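Local coordinates for protein catechol O-methyltransferase (Niastella koreensis, PDB 7CVW) that catalyses magnesium-dependent transfer of a methyl group from S-adenosyl-L-methionine to catechol-like compounds, giving meta and para products in equal proportion, at residues A[18-23]-A[41-46]; A[100-105]-A[109-114]; A[139-142]-A[147-150]. One frame throughout, in Å; residues are numbered along the deposited sequence.

Contact 1: residues A[18-23]-A[41-46]; sequences GYEDDA and VSPNQG. With SAH (S-adenosyl-L-homocysteine), chain E.
Glu20 reaches across to lay its carboxylate against Pro43. CB leaves the loop in the direction of the other segment but is still too distant to touch it. CG, turned anti to the carbonyl carbon (chi1 -65°), is the first atom to arrive, 4.2 Å from Pro43 CB. The chain stays extended past CG, which brings the carboxylate up against the proline ring. Glu20 CD and Pro43 CG are 3.5 Å apart, and both carboxylate oxygens are at nearly the same distance from that ring carbon, OE1 at 3.5 Å and OE2 at 3.6 Å. Pro43 CG therefore sits over the flat of the carboxylate. This is van der Waals packing, and the polar end has its partner in helix 70-76, where Tyr70 OH is hydrogen-bonded to OE2; the side chain of Tyr70 also touches Pro43.

The proline belongs to the first turn of helix 43-55, in the Rossmann-like fold of class I methyltransferases. Ser42 is the N-cap residue and forms a capping box with Gln45. Gln45 N donates to Ser42 OG at 3.1 Å, and Ser42 N returns a bond to Gln45 OE1 at 3.2 Å, with the donor standing 55° above the amide plane. One residue earlier, the N-H of Val41 points at the bound S-adenosyl-L-homocysteine and holds its carboxylate oxygen OXT, 2.8 Å from Val41 N.

A second, looser touch lies farther along the helix. Asn44 brings OD1 to within 3.9 Å of Gly18 CA, where the loop leaves helix 4-17, while its ND2 is hydrogen-bonded to Asp10 OD1 of that same helix.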
# COMPACT_ATOMS: atom_id res chain seq x y z
N GLY A 18 -5.79 -4.76 -13.48
CA GLY A 18 -6.87 -5.28 -12.62
C GLY A 18 -7.75 -6.28 -13.33
O GLY A 18 -8.96 -6.28 -13.09
N TYR A 19 -7.17 -7.13 -14.18
CA TYR A 19 -7.94 -8.16 -14.90
C TYR A 19 -8.63 -9.10 -13.91
O TYR A 19 -8.02 -9.65 -12.97
CB TYR A 19 -7.05 -8.96 -15.86
CG TYR A 19 -7.82 -10.07 -16.52
CD1 TYR A 19 -8.77 -9.82 -17.49
CD2 TYR A 19 -7.69 -11.36 -16.05
CE1 TYR A 19 -9.52 -10.84 -18.05
CE2 TYR A 19 -8.42 -12.41 -16.61
CZ TYR A 19 -9.33 -12.15 -17.61
OH TYR A 19 -10.10 -13.17 -18.11
N GLU A 20 -9.92 -9.34 -14.17
CA GLU A 20 -10.80 -10.24 -13.39
C GLU A 20 -11.22 -11.43 -14.25
O GLU A 20 -11.92 -11.23 -15.26
CB GLU A 20 -12.05 -9.51 -12.96
CG GLU A 20 -11.79 -8.37 -11.99
CD GLU A 20 -13.06 -7.58 -11.77
OE1 GLU A 20 -13.40 -6.72 -12.62
OE2 GLU A 20 -13.77 -7.88 -10.77
N ASP A 21 -10.86 -12.64 -13.82
CA ASP A 21 -11.26 -13.90 -14.48
C ASP A 21 -12.73 -14.25 -14.18
O ASP A 21 -13.43 -13.50 -13.44
CB ASP A 21 -10.34 -15.04 -14.04
CG ASP A 21 -10.63 -15.54 -12.64
OD1 ASP A 21 -10.99 -14.71 -11.76
OD2 ASP A 21 -10.56 -16.75 -12.46
N ASP A 22 -13.18 -15.37 -14.71
CA ASP A 22 -14.59 -15.79 -14.53
C ASP A 22 -14.93 -15.92 -13.03
O ASP A 22 -16.03 -15.55 -12.67
CB ASP A 22 -14.87 -17.13 -15.21
CG ASP A 22 -16.26 -17.70 -14.93
OD1 ASP A 22 -17.23 -17.07 -15.35
OD2 ASP A 22 -16.35 -18.76 -14.29
N ALA A 23 -14.05 -16.48 -12.19
CA ALA A 23 -14.40 -16.72 -10.78
C ALA A 23 -14.65 -15.39 -10.05
O ALA A 23 -15.59 -15.34 -9.23
CB ALA A 23 -13.34 -17.52 -10.09
N VAL A 41 -14.59 -5.30 -1.97
CA VAL A 41 -13.47 -4.43 -2.42
C VAL A 41 -13.54 -4.27 -3.95
O VAL A 41 -14.11 -5.12 -4.67
CB VAL A 41 -12.08 -4.94 -2.00
CG1 VAL A 41 -11.95 -4.91 -0.48
CG2 VAL A 41 -11.76 -6.32 -2.56
N SER A 42 -12.97 -3.19 -4.45
CA SER A 42 -12.90 -2.95 -5.91
C SER A 42 -11.86 -3.88 -6.51
O SER A 42 -11.01 -4.43 -5.79
CB SER A 42 -12.53 -1.52 -6.18
OG SER A 42 -11.18 -1.28 -5.78
N PRO A 43 -11.88 -4.11 -7.83
CA PRO A 43 -10.85 -4.91 -8.49
C PRO A 43 -9.42 -4.44 -8.13
O PRO A 43 -8.57 -5.25 -7.81
CB PRO A 43 -11.17 -4.73 -9.99
CG PRO A 43 -12.68 -4.54 -9.98
CD PRO A 43 -12.93 -3.67 -8.77
N ASN A 44 -9.18 -3.13 -8.16
CA ASN A 44 -7.80 -2.64 -7.93
C ASN A 44 -7.45 -2.80 -6.46
O ASN A 44 -6.27 -2.98 -6.16
CB ASN A 44 -7.63 -1.20 -8.40
CG ASN A 44 -7.69 -1.04 -9.91
OD1 ASN A 44 -7.27 -1.93 -10.64
ND2 ASN A 44 -8.19 0.11 -10.32
N GLN A 45 -8.42 -2.67 -5.54
CA GLN A 45 -8.17 -2.95 -4.11
C GLN A 45 -7.88 -4.44 -3.92
O GLN A 45 -6.99 -4.79 -3.10
CB GLN A 45 -9.34 -2.50 -3.25
CG GLN A 45 -9.50 -1.00 -3.21
CD GLN A 45 -10.79 -0.57 -2.58
OE1 GLN A 45 -11.62 -1.40 -2.19
NE2 GLN A 45 -11.03 0.74 -2.57
N GLY A 46 -8.59 -5.31 -4.66
CA GLY A 46 -8.32 -6.75 -4.64
C GLY A 46 -6.90 -7.05 -5.04
O GLY A 46 -6.22 -7.79 -4.33
N SAH E . -14.34 -8.48 2.50
CA SAH E . -15.53 -8.58 1.63
CB SAH E . -16.64 -7.63 2.10
CG SAH E . -17.11 -7.88 3.50
SD SAH E . -18.69 -6.95 3.66
C SAH E . -15.07 -8.23 0.21
O SAH E . -15.39 -8.94 -0.67
OXT SAH E . -14.43 -7.23 0.12
C5' SAH E . -19.01 -7.17 5.44
C4' SAH E . -19.37 -8.59 5.76
O4' SAH E . -19.27 -8.72 7.19
C3' SAH E . -20.81 -9.03 5.41
O3' SAH E . -20.83 -10.22 4.64
C2' SAH E . -21.48 -9.23 6.76
O2' SAH E . -22.47 -10.23 6.77
C1' SAH E . -20.28 -9.60 7.61
N9 SAH E . -20.46 -9.45 9.03
C8 SAH E . -21.29 -8.58 9.69
N7 SAH E . -21.26 -8.72 10.98
C5 SAH E . -20.35 -9.74 11.20
C6 SAH E . -19.87 -10.35 12.37
N6 SAH E . -20.27 -10.03 13.59
N1 SAH E . -18.98 -11.34 12.23
C2 SAH E . -18.59 -11.67 11.00
N3 SAH E . -18.99 -11.18 9.84
C4 SAH E . -19.86 -10.19 10.00

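Contact 2: residues A[100-105]-A[109-114]; sequences KNIDRA and SQVQIR
Ile102 lays its branched side chain over Val111, helix against strand, inside the beta-alpha-beta unit made by strand 84-89, helix 92-104 and strand 111-115 of the Rossmann-like methyltransferase fold. The two side chains cross at about a right angle, and the two branches of the isoleucine meet different atoms of the valine. CG2 of Ile102 comes within 4.1 Å of Val111 CB. On the other arm, the terminal CD1 of Ile102 is 4.2 Å from Val111 CG1. That valine methyl is anti to the backbone N (chi1 174°), the setting that brings it close to the CG1-CD1 arm.

Farther along the strand, Ile113 also points at the helix, but its CD1 only brushes Ile102 CG1, at 4.5 Å; it also touches Ala95, Ala98 and Gln99, earlier in helix 92-104. Helix 70-76 adds a third element to the patch: Thr72 touches both Ile102 and Val111, Ile73 touches Ile102, and Ala76 touches Val111.

Where the helix meets helix 22-34, Arg104 NH1 donates to Asn101 OD1 at 2.8 Å, and that oxygen lies in the plane of the guanidinium group.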
# COMPACT_ATOMS: atom_id res chain seq x y z
N LYS A 100 -19.86 -21.35 -2.59
CA LYS A 100 -20.06 -21.69 -4.03
C LYS A 100 -19.01 -20.95 -4.86
O LYS A 100 -18.46 -21.53 -5.81
CB LYS A 100 -21.47 -21.31 -4.48
CG LYS A 100 -21.81 -21.73 -5.91
CD LYS A 100 -23.28 -21.52 -6.25
CE LYS A 100 -23.48 -21.07 -7.68
NZ LYS A 100 -24.74 -21.61 -8.24
N ASN A 101 -18.74 -19.69 -4.53
CA ASN A 101 -17.82 -18.84 -5.32
C ASN A 101 -16.37 -19.33 -5.15
O ASN A 101 -15.58 -19.33 -6.12
CB ASN A 101 -17.99 -17.38 -4.93
CG ASN A 101 -19.35 -16.81 -5.30
OD1 ASN A 101 -20.03 -17.31 -6.19
ND2 ASN A 101 -19.71 -15.71 -4.66
N ILE A 102 -16.02 -19.74 -3.93
CA ILE A 102 -14.68 -20.32 -3.60
C ILE A 102 -14.52 -21.66 -4.35
O ILE A 102 -13.45 -21.94 -4.89
CB ILE A 102 -14.58 -20.48 -2.07
CG1 ILE A 102 -14.35 -19.14 -1.36
CG2 ILE A 102 -13.57 -21.56 -1.68
CD1 ILE A 102 -13.17 -18.35 -1.81
N ASP A 103 -15.58 -22.45 -4.40
CA ASP A 103 -15.56 -23.76 -5.09
C ASP A 103 -15.33 -23.50 -6.58
O ASP A 103 -14.49 -24.21 -7.19
CB ASP A 103 -16.86 -24.53 -4.82
CG ASP A 103 -17.07 -25.01 -3.39
OD1 ASP A 103 -16.13 -24.94 -2.58
OD2 ASP A 103 -18.20 -25.45 -3.09
N ARG A 104 -16.02 -22.52 -7.16
CA ARG A 104 -15.90 -22.18 -8.60
C ARG A 104 -14.45 -21.78 -8.87
O ARG A 104 -13.92 -22.13 -9.94
CB ARG A 104 -16.84 -21.03 -8.98
CG ARG A 104 -16.86 -20.75 -10.48
CD ARG A 104 -17.72 -19.56 -10.84
NE ARG A 104 -19.11 -19.86 -10.57
CZ ARG A 104 -19.82 -19.43 -9.52
NH1 ARG A 104 -19.30 -18.60 -8.62
NH2 ARG A 104 -21.08 -19.79 -9.38
N ALA A 105 -13.82 -21.06 -7.94
CA ALA A 105 -12.42 -20.58 -8.09
C ALA A 105 -11.42 -21.72 -7.85
O ALA A 105 -10.20 -21.48 -7.99
CB ALA A 105 -12.17 -19.42 -7.17
N SER A 109 -9.95 -26.36 -1.10
CA SER A 109 -8.95 -27.04 -0.25
C SER A 109 -8.21 -26.04 0.64
O SER A 109 -7.66 -26.46 1.68
CB SER A 109 -7.96 -27.82 -1.09
OG SER A 109 -8.64 -28.85 -1.78
N GLN A 110 -8.14 -24.77 0.23
CA GLN A 110 -7.25 -23.77 0.88
C GLN A 110 -8.04 -22.74 1.70
O GLN A 110 -7.41 -22.00 2.47
CB GLN A 110 -6.41 -23.06 -0.17
CG GLN A 110 -5.35 -23.98 -0.78
CD GLN A 110 -4.87 -23.36 -2.06
OE1 GLN A 110 -5.56 -23.39 -3.08
NE2 GLN A 110 -3.68 -22.78 -2.01
N VAL A 111 -9.34 -22.65 1.52
CA VAL A 111 -10.13 -21.59 2.19
C VAL A 111 -11.11 -22.29 3.11
O VAL A 111 -11.86 -23.12 2.63
CB VAL A 111 -10.83 -20.67 1.18
CG1 VAL A 111 -11.76 -19.68 1.88
CG2 VAL A 111 -9.79 -19.95 0.32
N GLN A 112 -11.15 -21.87 4.37
CA GLN A 112 -12.14 -22.34 5.35
C GLN A 112 -13.05 -21.17 5.71
O GLN A 112 -12.55 -20.16 6.24
CB GLN A 112 -11.47 -22.90 6.60
CG GLN A 112 -12.52 -23.41 7.58
CD GLN A 112 -11.91 -23.94 8.85
OE1 GLN A 112 -11.16 -23.25 9.54
NE2 GLN A 112 -12.27 -25.17 9.18
N ILE A 113 -14.33 -21.30 5.43
CA ILE A 113 -15.35 -20.30 5.82
C ILE A 113 -15.93 -20.74 7.15
O ILE A 113 -16.43 -21.86 7.20
CB ILE A 113 -16.45 -20.12 4.77
CG1 ILE A 113 -15.86 -19.75 3.42
CG2 ILE A 113 -17.47 -19.10 5.27
CD1 ILE A 113 -16.82 -19.87 2.27
N ARG A 114 -15.87 -19.89 8.16
CA ARG A 114 -16.47 -20.20 9.48
C ARG A 114 -17.68 -19.30 9.66
O ARG A 114 -17.52 -18.06 9.57
CB ARG A 114 -15.45 -19.98 10.58
CG ARG A 114 -14.32 -20.99 10.58
CD ARG A 114 -14.13 -21.31 12.03
NE ARG A 114 -12.85 -21.87 12.16
CZ ARG A 114 -12.28 -22.14 13.31
NH1 ARG A 114 -12.87 -21.90 14.48
NH2 ARG A 114 -11.09 -22.66 13.25

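Contact 3: residues A[139-142]-A[147-150]; sequences DADK and EYFQ. With MG (magnesium ion), chain C; SAH (S-adenosyl-L-homocysteine), chain E.
Tyr148 and Asp141 meet at about a right angle, the phenol coming to the carboxylate edge-first. Asp141 OD1 lies in the ring plane at the hydroxyl end, where Tyr148 OH donates to it in a very short hydrogen bond of 2.5 Å. The carboxylate plane is twisted 50° from the ring. Asp141 has CG between its backbone N and carbonyl carbon (chi1 50°), which swings the acid across to the tyrosine although its CB sets off to one side. Beside this bond, Ala140 CB approaches the ring obliquely, 4.1 Å from Tyr148 CE2.

The same loop lines the cofactor pocket. Asp141 CB lies 3.4 Å from N7 of the S-adenosyl-L-homocysteine adenine. At the other end of the loop both oxygens of Asp139 face the magnesium ion, OD1 at 2.4 Å and OD2, farther off, at 2.7 Å; OD2 also accepts from the cofactor's amino N, 2.8 Å away. Asp165 and Asn166 also bind the metal. Lys142 folds back over the loop: its NZ forms a salt bridge with Asp139 OD1, the hydrogen bond in it weak, and donates to Ala140 O at 2.8 Å in the carbonyl plane, which would probably help hold the metal-binding aspartate in position.

The loop follows strand 133-138 and leads into helix 145-154, which carries Tyr148; that ring packs against Leu64 of strand 60-64 and Ala118, Ile119 and Leu122 of helix 118-128.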
# COMPACT_ATOMS: atom_id res chain seq x y z
N ASP A 139 -12.64 -6.70 7.95
CA ASP A 139 -13.62 -6.10 7.01
C ASP A 139 -15.03 -6.59 7.32
O ASP A 139 -15.80 -6.77 6.39
CB ASP A 139 -13.22 -6.36 5.57
CG ASP A 139 -13.94 -5.42 4.62
OD1 ASP A 139 -14.31 -4.29 5.10
OD2 ASP A 139 -14.14 -5.82 3.42
N ALA A 140 -15.37 -6.72 8.60
CA ALA A 140 -16.71 -7.23 8.92
C ALA A 140 -17.60 -6.07 9.38
O ALA A 140 -17.61 -5.09 8.72
CB ALA A 140 -16.60 -8.29 10.00
N ASP A 141 -18.38 -6.28 10.44
CA ASP A 141 -19.14 -5.14 11.01
C ASP A 141 -18.15 -4.12 11.56
O ASP A 141 -17.01 -4.50 11.91
CB ASP A 141 -20.16 -5.64 12.03
CG ASP A 141 -19.62 -6.58 13.10
OD1 ASP A 141 -18.58 -7.22 12.87
OD2 ASP A 141 -20.24 -6.66 14.18
N LYS A 142 -18.57 -2.86 11.59
CA LYS A 142 -17.63 -1.73 11.80
C LYS A 142 -17.50 -1.34 13.27
O LYS A 142 -16.40 -1.05 13.73
CB LYS A 142 -18.01 -0.59 10.87
CG LYS A 142 -18.23 -1.01 9.42
CD LYS A 142 -17.04 -1.77 8.82
CE LYS A 142 -17.25 -2.17 7.37
NZ LYS A 142 -16.38 -3.30 6.94
N GLU A 147 -12.04 -3.95 18.91
CA GLU A 147 -11.86 -5.23 19.61
C GLU A 147 -11.33 -6.30 18.66
O GLU A 147 -10.52 -7.12 19.07
CB GLU A 147 -13.18 -5.65 20.24
CG GLU A 147 -13.53 -4.77 21.42
CD GLU A 147 -13.82 -3.32 21.09
OE1 GLU A 147 -14.70 -3.06 20.24
OE2 GLU A 147 -13.13 -2.43 21.70
N TYR A 148 -11.74 -6.29 17.40
CA TYR A 148 -11.21 -7.24 16.40
C TYR A 148 -9.68 -7.08 16.31
O TYR A 148 -8.94 -8.09 16.19
CB TYR A 148 -11.89 -7.03 15.05
CG TYR A 148 -13.34 -7.37 14.97
CD1 TYR A 148 -13.92 -8.27 15.86
CD2 TYR A 148 -14.13 -6.84 13.96
CE1 TYR A 148 -15.25 -8.64 15.73
CE2 TYR A 148 -15.46 -7.19 13.83
CZ TYR A 148 -16.01 -8.09 14.72
OH TYR A 148 -17.32 -8.45 14.63
N PHE A 149 -9.19 -5.85 16.37
CA PHE A 149 -7.75 -5.58 16.27
C PHE A 149 -7.02 -6.19 17.48
O PHE A 149 -5.93 -6.75 17.31
CB PHE A 149 -7.47 -4.09 16.15
CG PHE A 149 -6.07 -3.75 15.70
CD1 PHE A 149 -5.76 -3.71 14.35
CD2 PHE A 149 -5.07 -3.50 16.62
CE1 PHE A 149 -4.49 -3.37 13.91
CE2 PHE A 149 -3.79 -3.17 16.18
CZ PHE A 149 -3.51 -3.10 14.83
N GLN A 150 -7.61 -6.12 18.68
CA GLN A 150 -6.96 -6.71 19.87
C GLN A 150 -6.87 -8.22 19.71
O GLN A 150 -5.84 -8.79 20.02
CB GLN A 150 -7.72 -6.37 21.15
CG GLN A 150 -7.96 -4.88 21.34
CD GLN A 150 -6.73 -4.01 21.16
OE1 GLN A 150 -5.65 -4.33 21.65
NE2 GLN A 150 -6.91 -2.92 20.42
MG MG C . -15.08 -3.36 3.05
N SAH E . -14.34 -8.48 2.50
CA SAH E . -15.53 -8.58 1.63
CB SAH E . -16.64 -7.63 2.10
CG SAH E . -17.11 -7.88 3.50
SD SAH E . -18.69 -6.95 3.66
C SAH E . -15.07 -8.23 0.21
O SAH E . -15.39 -8.94 -0.67
OXT SAH E . -14.43 -7.23 0.12
C5' SAH E . -19.01 -7.17 5.44
C4' SAH E . -19.37 -8.59 5.76
O4' SAH E . -19.27 -8.72 7.19
C3' SAH E . -20.81 -9.03 5.41
O3' SAH E . -20.83 -10.22 4.64
C2' SAH E . -21.48 -9.23 6.76
O2' SAH E . -22.47 -10.23 6.77
C1' SAH E . -20.28 -9.60 7.61
N9 SAH E . -20.46 -9.45 9.03
C8 SAH E . -21.29 -8.58 9.69
N7 SAH E . -21.26 -8.72 10.98
C5 SAH E . -20.35 -9.74 11.20
C6 SAH E . -19.87 -10.35 12.37
N6 SAH E . -20.27 -10.03 13.59
N1 SAH E . -18.98 -11.34 12.23
C2 SAH E . -18.59 -11.67 11.00
N3 SAH E . -18.99 -11.18 9.84
C4 SAH E . -19.86 -10.19 10.00
O HOH W 1 -17.24 -3.99 4.13
O HOH W 2 -15.25 -4.47 0.95

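How the contacts relate
Contacts 2 and 3 are buried, whereas contact 1 is only partly so. Contact 2 is purely apolar, a helix packed on 111-115, an edge strand of the sheet within this chain; contact 3 is mainly polar, set beyond the end of a central strand where metal and cofactor bind. Contact 1 pairs a proline with a carboxylate. Contacts 1 and 2 adjoin, Ala23 CB lying 3.7 Å from Ala105 CB, and helix 70-76 packs on both. Contacts 1 and 3 do not touch, yet they share S-adenosyl-L-homocysteine: Val41 N binds its carboxylate, while residues 139-142 hold its amino group and flank its adenine.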